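Local coordinates for putative nucleolar GTP-binding protein 1 (Plasmodium falciparum, PDB 2QU8), which binds guanine nucleotides through a Ras-like GTPase domain and probably acts in nucleolar assembly of the large ribosomal subunit, at residues 40-52 against 184-196. Sequence-based numbering, arbitrary orientation.
With GDP (guanosine-5'-diphosphate), chain B.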
ATOM      1  N   VAL A  40      -0.388  -4.493 -12.098  1.00 22.79           N
ATOM      2  CA  VAL A  40      -0.370  -3.021 -11.968  1.00 22.56           C
ATOM      3  C   VAL A  40       1.015  -2.459 -11.704  1.00 22.43           C
ATOM      4  O   VAL A  40       1.204  -1.250 -11.785  1.00 23.13           O
ATOM      5  CB  VAL A  40      -1.365  -2.489 -10.901  1.00 22.08           C
ATOM      6  CG1 VAL A  40      -2.778  -2.873 -11.267  1.00 21.89           C
ATOM      7  CG2 VAL A  40      -0.978  -2.966  -9.484  1.00 21.13           C
ATOM      8  N   GLY A  41       1.968  -3.338 -11.390  1.00 22.82           N
ATOM      9  CA  GLY A  41       3.368  -2.947 -11.141  1.00 22.66           C
ATOM     10  C   GLY A  41       3.849  -3.063  -9.703  1.00 22.48           C
ATOM     11  O   GLY A  41       4.825  -2.410  -9.319  1.00 22.40           O
ATOM     12  N   LYS A  42       3.176  -3.888  -8.901  1.00 22.80           N
ATOM     13  CA  LYS A  42       3.551  -4.064  -7.493  1.00 22.51           C
ATOM     14  C   LYS A  42       4.931  -4.710  -7.326  1.00 23.15           C
ATOM     15  O   LYS A  42       5.784  -4.164  -6.622  1.00 22.35           O
ATOM     16  CB  LYS A  42       2.502  -4.863  -6.717  1.00 22.30           C
ATOM     17  CG  LYS A  42       1.099  -4.273  -6.685  1.00 21.66           C
ATOM     18  CD  LYS A  42       0.149  -5.156  -5.848  1.00 22.53           C
ATOM     19  CE  LYS A  42       0.065  -6.593  -6.382  1.00 22.52           C
ATOM     20  NZ  LYS A  42      -0.461  -6.655  -7.785  1.00 21.84           N
ATOM     21  N   SER A  43       5.155  -5.863  -7.961  1.00 23.53           N
ATOM     22  CA  SER A  43       6.458  -6.531  -7.850  1.00 24.37           C
ATOM     23  C   SER A  43       7.574  -5.677  -8.441  1.00 23.98           C
ATOM     24  O   SER A  43       8.690  -5.661  -7.915  1.00 24.21           O
ATOM     25  CB  SER A  43       6.461  -7.935  -8.482  1.00 24.68           C
ATOM     26  OG  SER A  43       6.325  -7.873  -9.893  1.00 26.61           O
ATOM     27  N   SER A  44       7.267  -4.967  -9.526  1.00 23.48           N
ATOM     28  CA  SER A  44       8.221  -4.041 -10.128  1.00 23.07           C
ATOM     29  C   SER A  44       8.626  -2.953  -9.129  1.00 22.77           C
ATOM     30  O   SER A  44       9.806  -2.654  -8.970  1.00 22.34           O
ATOM     31  CB  SER A  44       7.627  -3.394 -11.385  1.00 23.15           C
ATOM     32  OG  SER A  44       7.472  -4.343 -12.419  1.00 23.04           O
ATOM     33  N   PHE A  45       7.637  -2.377  -8.453  1.00 22.38           N
ATOM     34  CA  PHE A  45       7.888  -1.303  -7.497  1.00 22.10           C
ATOM     35  C   PHE A  45       8.779  -1.798  -6.368  1.00 22.60           C
ATOM     36  O   PHE A  45       9.772  -1.152  -5.999  1.00 22.05           O
ATOM     37  CB  PHE A  45       6.568  -0.771  -6.921  1.00 22.08           C
ATOM     38  CG  PHE A  45       6.735   0.482  -6.123  1.00 21.41           C
ATOM     39  CD1 PHE A  45       6.447   1.721  -6.694  1.00 21.83           C
ATOM     40  CD2 PHE A  45       7.212   0.431  -4.824  1.00 20.48           C
ATOM     41  CE1 PHE A  45       6.616   2.909  -5.955  1.00 22.94           C
ATOM     42  CE2 PHE A  45       7.391   1.598  -4.078  1.00 22.07           C
ATOM     43  CZ  PHE A  45       7.085   2.845  -4.654  1.00 21.71           C
ATOM     44  N   MET A  46       8.418  -2.959  -5.824  1.00 22.33           N
ATOM     45  CA  MET A  46       9.195  -3.567  -4.764  1.00 23.37           C
ATOM     46  C   MET A  46      10.659  -3.764  -5.175  1.00 22.99           C
ATOM     47  O   MET A  46      11.573  -3.394  -4.434  1.00 22.47           O
ATOM     48  CB  MET A  46       8.575  -4.906  -4.354  1.00 22.84           C
ATOM     49  CG  MET A  46       9.461  -5.700  -3.421  1.00 23.83           C
ATOM     50  SD  MET A  46       8.781  -7.333  -3.138  1.00 25.21           S
ATOM     51  CE  MET A  46       8.992  -8.070  -4.765  1.00 25.40           C
ATOM     52  N   ASN A  47      10.871  -4.363  -6.345  1.00 23.82           N
ATOM     53  CA  ASN A  47      12.231  -4.621  -6.854  1.00 24.77           C
ATOM     54  C   ASN A  47      13.089  -3.378  -7.072  1.00 24.95           C
ATOM     55  O   ASN A  47      14.270  -3.367  -6.736  1.00 25.16           O
ATOM     56  CB  ASN A  47      12.181  -5.450  -8.131  1.00 24.98           C
ATOM     57  CG  ASN A  47      11.888  -6.901  -7.854  1.00 27.06           C
ATOM     58  OD1 ASN A  47      10.989  -7.484  -8.453  1.00 30.84           O
ATOM     59  ND2 ASN A  47      12.632  -7.491  -6.926  1.00 27.60           N
ATOM     60  N   ILE A  48      12.490  -2.337  -7.634  1.00 25.25           N
ATOM     61  CA  ILE A  48      13.191  -1.074  -7.849  1.00 25.82           C
ATOM     62  C   ILE A  48      13.691  -0.454  -6.536  1.00 26.03           C
ATOM     63  O   ILE A  48      14.891  -0.192  -6.392  1.00 25.99           O
ATOM     64  CB  ILE A  48      12.315  -0.088  -8.644  1.00 25.54           C
ATOM     65  CG1 ILE A  48      12.171  -0.584 -10.081  1.00 25.51           C
ATOM     66  CG2 ILE A  48      12.918   1.321  -8.640  1.00 26.23           C
ATOM     67  CD1 ILE A  48      10.962  -0.054 -10.788  1.00 25.79           C
ATOM     68  N   VAL A  49      12.786  -0.248  -5.579  1.00 26.41           N
ATOM     69  CA  VAL A  49      13.117   0.468  -4.343  1.00 26.61           C
ATOM     70  C   VAL A  49      14.009  -0.341  -3.401  1.00 27.05           C
ATOM     71  O   VAL A  49      14.744   0.226  -2.605  1.00 27.10           O
ATOM     72  CB  VAL A  49      11.854   1.001  -3.593  1.00 26.67           C
ATOM     73  CG1 VAL A  49      11.023   1.886  -4.514  1.00 25.85           C
ATOM     74  CG2 VAL A  49      11.005  -0.146  -3.010  1.00 26.88           C
ATOM     75  N   SER A  50      13.956  -1.666  -3.499  1.00 27.57           N
ATOM     76  CA  SER A  50      14.782  -2.501  -2.642  1.00 28.35           C
ATOM     77  C   SER A  50      16.084  -2.953  -3.324  1.00 28.83           C
ATOM     78  O   SER A  50      16.867  -3.695  -2.731  1.00 28.77           O
ATOM     79  CB  SER A  50      13.993  -3.714  -2.157  1.00 28.25           C
ATOM     80  OG  SER A  50      13.740  -4.573  -3.240  1.00 29.55           O
ATOM     81  N   ARG A  51      16.310  -2.483  -4.554  1.00 29.40           N
ATOM     82  CA  ARG A  51      17.408  -2.958  -5.414  1.00 30.15           C
ATOM     83  C   ARG A  51      17.448  -4.487  -5.446  1.00 30.46           C
ATOM     84  O   ARG A  51      18.518  -5.099  -5.355  1.00 30.33           O
ATOM     85  CB  ARG A  51      18.761  -2.381  -4.975  1.00 30.13           C
ATOM     86  CG  ARG A  51      18.792  -0.866  -4.800  1.00 31.85           C
ATOM     87  CD  ARG A  51      18.507  -0.154  -6.105  1.00 34.89           C
ATOM     88  NE  ARG A  51      18.841   1.271  -6.071  1.00 38.43           N
ATOM     89  CZ  ARG A  51      17.956   2.265  -6.132  1.00 39.69           C
ATOM     90  NH1 ARG A  51      18.383   3.520  -6.099  1.00 40.05           N
ATOM     91  NH2 ARG A  51      16.650   2.016  -6.223  1.00 39.95           N
ATOM     92  N   ALA A  52      16.263  -5.084  -5.562  1.00 30.99           N
ATOM     93  CA  ALA A  52      16.069  -6.541  -5.550  1.00 31.50           C
ATOM     94  C   ALA A  52      16.576  -7.273  -4.299  1.00 31.91           C
ATOM     95  O   ALA A  52      16.779  -8.496  -4.330  1.00 32.27           O
ATOM     96  CB  ALA A  52      16.623  -7.185  -6.839  1.00 31.47           C
ATOM     97  N   PHE A 184       3.617   7.729 -10.856  1.00 30.24           N
ATOM     98  CA  PHE A 184       4.924   7.216 -11.249  1.00 29.10           C
ATOM     99  C   PHE A 184       4.873   6.212 -12.389  1.00 29.08           C
ATOM    100  O   PHE A 184       3.800   5.798 -12.844  1.00 28.86           O
ATOM    101  CB  PHE A 184       5.674   6.598 -10.049  1.00 28.81           C
ATOM    102  CG  PHE A 184       4.866   5.599  -9.260  1.00 27.82           C
ATOM    103  CD1 PHE A 184       4.845   4.246  -9.630  1.00 26.02           C
ATOM    104  CD2 PHE A 184       4.141   6.002  -8.141  1.00 26.42           C
ATOM    105  CE1 PHE A 184       4.099   3.317  -8.905  1.00 24.71           C
ATOM    106  CE2 PHE A 184       3.390   5.077  -7.402  1.00 27.30           C
ATOM    107  CZ  PHE A 184       3.372   3.728  -7.787  1.00 25.91           C
ATOM    108  N   SER A 185       6.057   5.841 -12.852  1.00 28.42           N
ATOM    109  CA  SER A 185       6.199   4.783 -13.821  1.00 28.56           C
ATOM    110  C   SER A 185       7.279   3.829 -13.350  1.00 28.48           C
ATOM    111  O   SER A 185       8.446   4.201 -13.286  1.00 27.81           O
ATOM    112  CB  SER A 185       6.566   5.351 -15.191  1.00 28.39           C
ATOM    113  OG  SER A 185       7.010   4.310 -16.048  1.00 28.89           O
ATOM    114  N   THR A 186       6.890   2.596 -13.028  1.00 28.45           N
ATOM    115  CA  THR A 186       7.866   1.572 -12.689  1.00 28.63           C
ATOM    116  C   THR A 186       8.595   1.025 -13.937  1.00 29.37           C
ATOM    117  O   THR A 186       9.513   0.211 -13.819  1.00 29.56           O
ATOM    118  CB  THR A 186       7.267   0.422 -11.796  1.00 28.21           C
ATOM    119  OG1 THR A 186       6.031  -0.047 -12.342  1.00 27.76           O
ATOM    120  CG2 THR A 186       7.013   0.911 -10.377  1.00 27.59           C
ATOM    121  N   LEU A 187       8.197   1.473 -15.127  1.00 29.99           N
ATOM    122  CA  LEU A 187       8.954   1.135 -16.336  1.00 30.47           C
ATOM    123  C   LEU A 187      10.057   2.157 -16.627  1.00 30.92           C
ATOM    124  O   LEU A 187      11.150   1.785 -17.036  1.00 31.22           O
ATOM    125  CB  LEU A 187       8.042   0.941 -17.562  1.00 30.64           C
ATOM    126  CG  LEU A 187       8.654   0.274 -18.811  1.00 30.63           C
ATOM    127  CD1 LEU A 187       9.162  -1.157 -18.536  1.00 31.12           C
ATOM    128  CD2 LEU A 187       7.649   0.258 -19.954  1.00 30.30           C
ATOM    129  N   THR A 188       9.783   3.440 -16.414  1.00 31.41           N
ATOM    130  CA  THR A 188      10.801   4.465 -16.694  1.00 31.62           C
ATOM    131  C   THR A 188      11.551   4.953 -15.460  1.00 31.90           C
ATOM    132  O   THR A 188      12.596   5.596 -15.596  1.00 32.25           O
ATOM    133  CB  THR A 188      10.220   5.692 -17.418  1.00 31.49           C
ATOM    134  OG1 THR A 188       9.253   6.323 -16.572  1.00 31.08           O
ATOM    135  CG2 THR A 188       9.582   5.287 -18.744  1.00 31.90           C
ATOM    136  N   GLY A 189      11.009   4.673 -14.273  1.00 31.94           N
ATOM    137  CA  GLY A 189      11.614   5.104 -13.004  1.00 32.24           C
ATOM    138  C   GLY A 189      11.140   6.451 -12.478  1.00 32.82           C
ATOM    139  O   GLY A 189      11.311   6.762 -11.294  1.00 32.92           O
ATOM    140  N   VAL A 190      10.549   7.258 -13.357  1.00 33.00           N
ATOM    141  CA  VAL A 190      10.113   8.615 -13.013  1.00 33.12           C
ATOM    142  C   VAL A 190       9.062   8.611 -11.898  1.00 32.96           C
ATOM    143  O   VAL A 190       8.044   7.932 -12.006  1.00 32.95           O
ATOM    144  CB  VAL A 190       9.570   9.361 -14.262  1.00 33.21           C
ATOM    145  CG1 VAL A 190       9.054  10.738 -13.902  1.00 34.12           C
ATOM    146  CG2 VAL A 190      10.648   9.460 -15.341  1.00 34.29           C
ATOM    147  N   GLY A 191       9.320   9.376 -10.836  1.00 32.71           N
ATOM    148  CA  GLY A 191       8.407   9.481  -9.694  1.00 32.41           C
ATOM    149  C   GLY A 191       8.422   8.347  -8.676  1.00 32.41           C
ATOM    150  O   GLY A 191       7.766   8.437  -7.639  1.00 32.08           O
ATOM    151  N   VAL A 192       9.157   7.275  -8.968  1.00 32.65           N
ATOM    152  CA  VAL A 192       9.160   6.086  -8.104  1.00 32.94           C
ATOM    153  C   VAL A 192       9.758   6.362  -6.717  1.00 33.34           C
ATOM    154  O   VAL A 192       9.156   6.030  -5.694  1.00 33.20           O
ATOM    155  CB  VAL A 192       9.864   4.882  -8.781  1.00 32.87           C
ATOM    156  CG1 VAL A 192      10.111   3.759  -7.772  1.00 32.79           C
ATOM    157  CG2 VAL A 192       9.031   4.365  -9.949  1.00 32.08           C
ATOM    158  N   GLU A 193      10.936   6.973  -6.692  1.00 34.03           N
ATOM    159  CA  GLU A 193      11.578   7.336  -5.430  1.00 34.98           C
ATOM    160  C   GLU A 193      10.748   8.338  -4.632  1.00 34.82           C
ATOM    161  O   GLU A 193      10.617   8.209  -3.415  1.00 34.98           O
ATOM    162  CB  GLU A 193      13.008   7.835  -5.670  1.00 35.40           C
ATOM    163  CG  GLU A 193      13.979   6.714  -6.092  1.00 37.73           C
ATOM    164  CD  GLU A 193      14.189   5.658  -5.003  1.00 40.93           C
ATOM    165  OE1 GLU A 193      14.218   6.042  -3.810  1.00 42.49           O
ATOM    166  OE2 GLU A 193      14.329   4.451  -5.338  1.00 41.42           O
ATOM    167  N   GLN A 194      10.155   9.309  -5.327  1.00 34.84           N
ATOM    168  CA  GLN A 194       9.212  10.243  -4.700  1.00 34.70           C
ATOM    169  C   GLN A 194       8.035   9.539  -4.016  1.00 34.13           C
ATOM    170  O   GLN A 194       7.673   9.886  -2.894  1.00 34.05           O
ATOM    171  CB  GLN A 194       8.684  11.263  -5.724  1.00 35.06           C
ATOM    172  CG  GLN A 194       9.667  12.374  -6.079  1.00 36.94           C
ATOM    173  CD  GLN A 194      10.115  13.200  -4.864  1.00 39.17           C
ATOM    174  OE1 GLN A 194      11.284  13.584  -4.766  1.00 40.25           O
ATOM    175  NE2 GLN A 194       9.193  13.458  -3.933  1.00 38.77           N
ATOM    176  N   ALA A 195       7.442   8.559  -4.703  1.00 33.77           N
ATOM    177  CA  ALA A 195       6.353   7.747  -4.151  1.00 33.34           C
ATOM    178  C   ALA A 195       6.779   6.997  -2.880  1.00 33.35           C
ATOM    179  O   ALA A 195       6.025   6.918  -1.905  1.00 33.06           O
ATOM    180  CB  ALA A 195       5.852   6.770  -5.196  1.00 33.18           C
ATOM    181  N   LYS A 196       7.991   6.452  -2.911  1.00 33.53           N
ATOM    182  CA  LYS A 196       8.576   5.756  -1.767  1.00 34.38           C
ATOM    183  C   LYS A 196       8.752   6.705  -0.574  1.00 34.61           C
ATOM    184  O   LYS A 196       8.439   6.352   0.561  1.00 34.94           O
ATOM    185  CB  LYS A 196       9.914   5.139  -2.168  1.00 34.16           C
ATOM    186  CG  LYS A 196      10.550   4.260  -1.101  1.00 35.30           C
ATOM    187  CD  LYS A 196      12.031   4.043  -1.383  1.00 37.21           C
ATOM    188  CE  LYS A 196      12.867   5.267  -1.033  1.00 38.66           C
ATOM    189  NZ  LYS A 196      12.564   5.740   0.344  1.00 40.82           N
TER
HETATM  190  PB  GDP B 229       2.308  -6.952 -10.409  1.00 22.92           P
HETATM  191  O1B GDP B 229       1.662  -8.242 -10.885  1.00 21.35           O
HETATM  192  O2B GDP B 229       1.276  -6.142  -9.673  1.00 20.98           O
HETATM  193  O3B GDP B 229       3.402  -7.347  -9.467  1.00 23.39           O
HETATM  194  O3A GDP B 229       2.857  -6.111 -11.658  1.00 22.47           O
HETATM  195  PA  GDP B 229       4.295  -6.343 -12.369  1.00 22.99           P
HETATM  196  O1A GDP B 229       4.570  -7.828 -12.521  1.00 22.60           O
HETATM  197  O2A GDP B 229       5.387  -5.669 -11.597  1.00 23.61           O
HETATM  198  O5' GDP B 229       4.024  -5.648 -13.782  1.00 22.92           O
HETATM  199  C5' GDP B 229       3.110  -6.250 -14.712  1.00 24.53           C
HETATM  200  C4' GDP B 229       3.475  -5.863 -16.139  1.00 25.38           C
HETATM  201  O4' GDP B 229       3.494  -4.433 -16.249  1.00 25.70           O
HETATM  202  C3' GDP B 229       4.876  -6.326 -16.514  1.00 25.73           C
HETATM  203  O3' GDP B 229       4.889  -6.696 -17.893  1.00 25.70           O
HETATM  204  C2' GDP B 229       5.721  -5.090 -16.302  1.00 25.29           C
HETATM  205  O2' GDP B 229       6.927  -5.122 -17.067  1.00 25.68           O
HETATM  206  C1' GDP B 229       4.766  -3.989 -16.726  1.00 25.63           C
HETATM  207  N9  GDP B 229       5.012  -2.676 -16.102  1.00 25.52           N
HETATM  208  C8  GDP B 229       5.401  -2.465 -14.827  1.00 25.79           C
HETATM  209  N7  GDP B 229       5.506  -1.138 -14.575  1.00 25.73           N
HETATM  210  C5  GDP B 229       5.177  -0.482 -15.706  1.00 25.35           C
HETATM  211  C6  GDP B 229       5.072   0.936 -16.121  1.00 25.38           C
HETATM  212  O6  GDP B 229       5.340   1.849 -15.307  1.00 25.62           O
HETATM  213  N1  GDP B 229       4.699   1.202 -17.387  1.00 25.57           N
HETATM  214  C2  GDP B 229       4.408   0.229 -18.276  1.00 26.22           C
HETATM  215  N2  GDP B 229       4.031   0.579 -19.533  1.00 25.98           N
HETATM  216  N3  GDP B 229       4.475  -1.092 -17.953  1.00 26.31           N
HETATM  217  C4  GDP B 229       4.842  -1.501 -16.707  1.00 25.23           C
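Phe45 drives its ring from helix 42-49 into a pocket made by Phe184, Thr186, Val192 and Ala195. With CG anti to the backbone N (chi1 -170°), Phe45 CE1 sits over one face of the Phe184 ring, offset toward its rim, and Phe45 CD1 comes 3.6 Å from Phe184 CE1. The two ring planes are inclined at 58°. Ala195, small enough to let the ring in, sets its CB at the ring's edge, while Thr186 CG2 rests 3.7 Å from Phe45 CA. Beta-branched side chains continue the apolar seam: Val192 CG1 touches both Ile48 CG2, at 3.8 Å, and Val49 CG1, and the aliphatic part of Lys196 slides past Val49, its CD 3.8 Å from Val49 CB.

The direct salt bridge between the segments lies at the C-terminal end of helix 42-49. There Arg51, in a Schellman motif, turns its guanidinium back so that NH2 donates to Ile48 O at 2.8 Å, in the guanidinium plane. Arg51 NH2 also reaches Glu193 OE2 at 3.5 Å, a salt bridge whose hydrogen bond is weak, the two planar groups standing nearly perpendicular (82°).

At the opposite end both segments grip GDP. The amides of Gly41, Lys42 and Ser43 in the P-loop, with Lys42 NZ (2.6 Å from GDP O2B), surround the diphosphate; a positively charged amine suits this anionic site. Ser44 OG donates to GDP O2A. From the other segment Thr186 OG1 donates to GDP N7 and Leu187 N to GDP O6, while Asn150 bonds both Val40 O and Thr186 OG1. Thr186 joins both halves of the contact: its CG2 packs on Phe45 and its OG1 bonds to the base, so the apolar seam probably helps to hold the phosphate and guanine sites at a set spacing.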